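Histidine acid phosphatase (Hafnia alvei, PDB 4ARU) is a histidine acid phosphatase, a member of branch 2 of the histidine phosphatase superfamily. Local coordinates at residues A132-S136 with A409-P413; P125-P129 with I303-N309. All blocks are in the same frame, centred on the assembly; numbering follows the deposited sequence.

Interaction 1 of 2, residues A132-S136 with A409-P413; sequences AGICS and ACQLP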
loop_
_atom_site.group_PDB
_atom_site.type_symbol
_atom_site.label_atom_id
_atom_site.label_comp_id
_atom_site.label_asym_id
_atom_site.label_seq_id
_atom_site.Cartn_x
_atom_site.Cartn_y
_atom_site.Cartn_z
ATOM N N ALA A 132 -2.115 4.338 -18.029
ATOM C CA ALA A 132 -3.026 5.334 -18.626
ATOM C C ALA A 132 -2.437 6.134 -19.801
ATOM O O ALA A 132 -3.127 6.893 -20.484
ATOM C CB ALA A 132 -3.530 6.287 -17.550
ATOM N N GLY A 133 -1.118 6.043 -19.962
ATOM C CA GLY A 133 -0.437 6.721 -21.067
ATOM C C GLY A 133 0.017 8.148 -20.813
ATOM O O GLY A 133 0.345 8.867 -21.777
ATOM N N ILE A 134 0.098 8.547 -19.535
ATOM C CA ILE A 134 0.492 9.911 -19.188
ATOM C C ILE A 134 1.983 10.100 -19.469
ATOM O O ILE A 134 2.414 11.129 -20.008
ATOM C CB ILE A 134 0.208 10.229 -17.711
ATOM C CG1 ILE A 134 -1.298 10.086 -17.350
ATOM C CG2 ILE A 134 0.729 11.605 -17.284
ATOM C CD1 ILE A 134 -2.251 11.030 -18.088
ATOM N N CYS A 135 2.754 9.078 -19.121
ATOM C CA CYS A 135 4.180 9.116 -19.315
ATOM C C CYS A 135 4.708 7.698 -19.466
ATOM O O CYS A 135 4.033 6.716 -19.141
ATOM C CB CYS A 135 4.851 9.816 -18.141
ATOM S SG CYS A 135 4.681 8.997 -16.545
ATOM N N SER A 136 5.943 7.584 -19.929
ATOM C CA SER A 136 6.513 6.269 -20.161
ATOM C C SER A 136 7.903 6.201 -19.557
ATOM O O SER A 136 8.546 7.228 -19.404
ATOM C CB SER A 136 6.617 5.981 -21.643
ATOM O OG SER A 136 6.939 4.606 -21.790
ATOM N N ALA A 409 7.113 15.023 -16.482
ATOM C CA ALA A 409 6.404 14.383 -17.599
ATOM C C ALA A 409 5.211 13.549 -17.160
ATOM O O ALA A 409 4.363 13.218 -18.003
ATOM C CB ALA A 409 7.367 13.524 -18.417
ATOM N N CYS A 410 5.131 13.216 -15.863
ATOM C CA CYS A 410 4.101 12.352 -15.346
ATOM C C CYS A 410 3.038 13.089 -14.561
ATOM O O CYS A 410 2.197 12.440 -13.954
ATOM C CB CYS A 410 4.779 11.323 -14.447
ATOM S SG CYS A 410 5.899 10.217 -15.351
ATOM N N GLN A 411 3.089 14.425 -14.579
ATOM C CA GLN A 411 2.023 15.244 -14.008
ATOM C C GLN A 411 0.751 15.113 -14.842
ATOM O O GLN A 411 0.811 14.965 -16.061
ATOM C CB GLN A 411 2.454 16.701 -13.892
ATOM C CG GLN A 411 3.620 16.914 -12.947
ATOM C CD GLN A 411 3.247 16.962 -11.458
ATOM O OE1 GLN A 411 2.120 16.619 -11.010
ATOM N NE2 GLN A 411 4.221 17.333 -10.658
ATOM N N LEU A 412 -0.396 15.109 -14.161
ATOM C CA LEU A 412 -1.662 15.016 -14.891
ATOM C C LEU A 412 -1.890 16.277 -15.706
ATOM O O LEU A 412 -1.748 17.379 -15.184
ATOM C CB LEU A 412 -2.810 14.731 -13.936
ATOM C CG LEU A 412 -2.742 13.418 -13.170
ATOM C CD1 LEU A 412 -3.999 13.222 -12.341
ATOM C CD2 LEU A 412 -2.471 12.206 -14.069
ATOM N N PRO A 413 -2.178 16.113 -17.013
ATOM C CA PRO A 413 -2.301 17.220 -17.938
ATOM C C PRO A 413 -3.431 18.156 -17.580
ATOM O O PRO A 413 -4.479 17.689 -17.153
ATOM C CB PRO A 413 -2.661 16.534 -19.268
ATOM C CG PRO A 413 -2.156 15.163 -19.153
ATOM C CD PRO A 413 -2.301 14.806 -17.695
ATOM O OXT PRO A 413 -3.278 19.369 -17.774
#

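Interaction 2 of 2, residues P125-P129 with I303-N309; sequences PLFHP and IAGHDTN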
loop_
_atom_site.group_PDB
_atom_site.type_symbol
_atom_site.label_atom_id
_atom_site.label_comp_id
_atom_site.label_asym_id
_atom_site.label_seq_id
_atom_site.Cartn_x
_atom_site.Cartn_y
_atom_site.Cartn_z
ATOM N N PRO A 125 -5.579 7.550 -14.275
ATOM C CA PRO A 125 -4.185 8.012 -14.291
ATOM C C PRO A 125 -3.655 8.530 -12.974
ATOM O O PRO A 125 -2.425 8.674 -12.793
ATOM C CB PRO A 125 -4.212 9.120 -15.302
ATOM C CG PRO A 125 -5.573 9.716 -15.120
ATOM C CD PRO A 125 -6.429 8.477 -15.036
ATOM N N LEU A 126 -4.526 8.768 -11.992
ATOM C CA LEU A 126 -4.038 9.120 -10.673
ATOM C C LEU A 126 -3.326 7.944 -10.025
ATOM O O LEU A 126 -2.315 8.143 -9.335
ATOM C CB LEU A 126 -5.181 9.516 -9.747
ATOM C CG LEU A 126 -4.799 9.965 -8.349
ATOM C CD1 LEU A 126 -3.951 11.229 -8.334
ATOM C CD2 LEU A 126 -6.059 10.195 -7.554
ATOM N N PHE A 127 -3.818 6.738 -10.265
ATOM C CA PHE A 127 -3.267 5.533 -9.675
ATOM C C PHE A 127 -2.258 4.830 -10.584
ATOM O O PHE A 127 -1.322 4.182 -10.037
ATOM C CB PHE A 127 -4.359 4.527 -9.317
ATOM C CG PHE A 127 -5.291 5.034 -8.219
ATOM C CD1 PHE A 127 -4.953 4.905 -6.886
ATOM C CD2 PHE A 127 -6.496 5.650 -8.532
ATOM C CE1 PHE A 127 -5.755 5.403 -5.903
ATOM C CE2 PHE A 127 -7.342 6.128 -7.547
ATOM C CZ PHE A 127 -6.970 5.979 -6.221
ATOM N N HIS A 128 -2.475 4.904 -11.891
ATOM C CA HIS A 128 -1.701 4.170 -12.881
ATOM C C HIS A 128 -1.398 5.052 -14.094
ATOM O O HIS A 128 -1.908 4.836 -15.224
ATOM C CB HIS A 128 -2.412 2.892 -13.305
ATOM C CG HIS A 128 -2.585 1.927 -12.195
ATOM N ND1 HIS A 128 -3.782 1.776 -11.518
ATOM C CD2 HIS A 128 -1.702 1.115 -11.576
ATOM C CE1 HIS A 128 -3.640 0.863 -10.583
ATOM N NE2 HIS A 128 -2.388 0.442 -10.592
ATOM N N PRO A 129 -0.552 6.094 -13.885
ATOM C CA PRO A 129 -0.278 7.035 -14.959
ATOM C C PRO A 129 0.445 6.397 -16.152
ATOM O O PRO A 129 0.249 6.792 -17.307
ATOM C CB PRO A 129 0.599 8.104 -14.301
ATOM C CG PRO A 129 1.089 7.492 -13.058
ATOM C CD PRO A 129 0.073 6.515 -12.604
ATOM N N ILE A 303 -8.056 8.099 0.025
ATOM C CA ILE A 303 -7.726 7.672 -1.291
ATOM C C ILE A 303 -7.521 6.172 -1.230
ATOM O O ILE A 303 -6.575 5.679 -0.544
ATOM C CB ILE A 303 -6.475 8.390 -1.834
ATOM C CG1 ILE A 303 -6.633 9.912 -1.811
ATOM C CG2 ILE A 303 -6.157 7.874 -3.237
ATOM C CD1 ILE A 303 -5.353 10.667 -2.145
ATOM N N ALA A 304 -8.375 5.427 -1.935
ATOM C CA ALA A 304 -8.374 3.964 -1.858
ATOM C C ALA A 304 -7.643 3.412 -3.073
ATOM O O ALA A 304 -8.156 3.395 -4.178
ATOM C CB ALA A 304 -9.812 3.409 -1.805
ATOM N N GLY A 305 -6.428 2.932 -2.795
ATOM C CA GLY A 305 -5.533 2.421 -3.816
ATOM C C GLY A 305 -4.932 1.053 -3.488
ATOM O O GLY A 305 -5.603 0.165 -2.923
ATOM N N HIS A 306 -3.645 0.914 -3.811
ATOM C CA HIS A 306 -2.966 -0.371 -3.921
ATOM C C HIS A 306 -1.653 -0.315 -3.163
ATOM O O HIS A 306 -1.126 0.782 -2.847
ATOM C CB HIS A 306 -2.681 -0.694 -5.355
ATOM C CG HIS A 306 -3.890 -0.589 -6.239
ATOM N ND1 HIS A 306 -4.719 -1.660 -6.514
ATOM C CD2 HIS A 306 -4.446 0.483 -6.850
ATOM C CE1 HIS A 306 -5.697 -1.260 -7.292
ATOM N NE2 HIS A 306 -5.549 0.029 -7.532
ATOM N N ASP A 307 -1.169 -1.505 -2.799
ATOM C CA ASP A 307 0.150 -1.571 -2.164
ATOM C C ASP A 307 1.231 -0.877 -2.967
ATOM O O ASP A 307 2.080 -0.167 -2.389
ATOM C CB ASP A 307 0.557 -3.019 -1.787
ATOM C CG ASP A 307 0.353 -4.058 -2.878
ATOM O OD1 ASP A 307 0.351 -3.750 -4.088
ATOM O OD2 ASP A 307 0.304 -5.283 -2.492
ATOM N N THR A 308 1.211 -1.025 -4.277
ATOM C CA THR A 308 2.211 -0.374 -5.097
ATOM C C THR A 308 2.214 1.146 -4.993
ATOM O O THR A 308 3.254 1.772 -5.053
ATOM C CB THR A 308 2.090 -0.794 -6.560
ATOM O OG1 THR A 308 0.806 -0.419 -7.045
ATOM C CG2 THR A 308 2.242 -2.300 -6.743
ATOM N N ASN A 309 1.042 1.738 -4.760
ATOM C CA ASN A 309 0.913 3.183 -4.636
ATOM C C ASN A 309 1.611 3.654 -3.345
ATOM O O ASN A 309 2.373 4.653 -3.322
ATOM C CB ASN A 309 -0.547 3.641 -4.595
ATOM C CG ASN A 309 -1.353 3.267 -5.806
ATOM O OD1 ASN A 309 -2.419 2.671 -5.717
ATOM N ND2 ASN A 309 -0.867 3.657 -6.978
HETATM O O HOH W 1 -0.982 -1.754 -8.547
#

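Interaction 1 of 2, residues A132-S136 with A409-P413
I134 lies against the peptide carbonyls of C410 and Q411 and the ring of P413. Its CG2 branch meets the carbonyls of the tail and lies 3.7 Å from C410 O and 3.6 Å from Q411 O. C410 O is buried here and has no polar partner in the model. The other branch runs toward the chain end. I134 CD1 reaches P413 CD at 3.8 Å, while I134 CG1 sits 4.1 Å from L412 CD2, the two side chains slanting across each other. Chi1 of -60° sets the two branches apart, with CG2 anti to the backbone N and CG1 anti to the carbonyl carbon.

Next to this apolar patch is the covalent link. C135 SG and C410 SG are 2.1 Å apart, with a right-handed chi3 of 100°. C135 SG stands between its own backbone N and carbonyl carbon (chi1 64°), which turns it toward C410. C135 CB also packs on A409 O at 3.4 Å.

Helix 264-282 backs the tail: C410 rests on H269 and T272, and the Q411 amide hydrogen-bonds to Q276. P413 O hydrogen-bonds to R289. The whole is a surface disulfide cross-link that ties the C-terminal tail to the long loop before helix 139-150.

Interaction 2 of 2, residues P125-P129 with I303-N309
F127 meets the 303-309 segment through both its backbone and its ring. F127 O accepts a hydrogen bond from N309 ND2 at 3.1 Å. The N-H...O angle is 137°, and the donor lies in the carbonyl plane on a lone pair. The far end of the ring fits against the strand. F127 CZ touches I303 CG2 at 3.6 Å, and F127 CE1 comes 3.6 Å from G305 CA, where no side chain intervenes. N309 OD1 sits at the ring's edge, 3.6 Å from F127 CD1. The ring gets there with CG anti to the carbonyl carbon (chi1 -65°).

H128 touches H306. H128 CE1 is 3.7 Å from H306 NE2, and H128 NE2 lies over one face of the H306 ring. The planes meet obliquely at 58°. A water 2.7 Å from T308 OG1 also makes a weak bond to H128 NE2.

The second shell fixes the partners. N309 OD1 accepts from H306 N at 2.9 Å, so the amide both holds F127 O and secures the N-cap residue, as in one half of a capping box. H306 NE2 hydrogen-bonds to D90. H306 ND1 and D307 OD1 each hydrogen-bond to a tartaric acid, probably from the crystallisation liquor, which may mark the pocket. H306 and D307 are consistent with the His-Asp motif known from this branch of the family.

Strand 300-305 runs parallel between strands 9-18 and 85-89, with backbone hydrogen bonds from I303 to I15 and S17 and from A304 to W88 and D90. It leads directly into helix 307-317. L126 and N309 pack on L274 of helix 264-282, and T308 packs on F257 of helix 243-262.

How the interactions relate
The centres of the two contacts are about 14 Å apart. Along the chain their segments alternate: 125-129, 132-136, 303-309, 409-413. The first two belong to one loop between strand 115-116 and helix 139-150. They touch directly: I134 N lies 2.8 Å from P129 O, a probable hydrogen bond, and P125 packs against A132, I134 and L412. Helix 264-282 is shared as well, since L126 and L412 both rest on P273. The centre of interaction 2 is about 9 Å from the centre of the chain, that of interaction 1 about 21 Å, at the surface. The loop thus joins the end of a central strand, beside the tartaric acid, to the disulfide-held C-terminus.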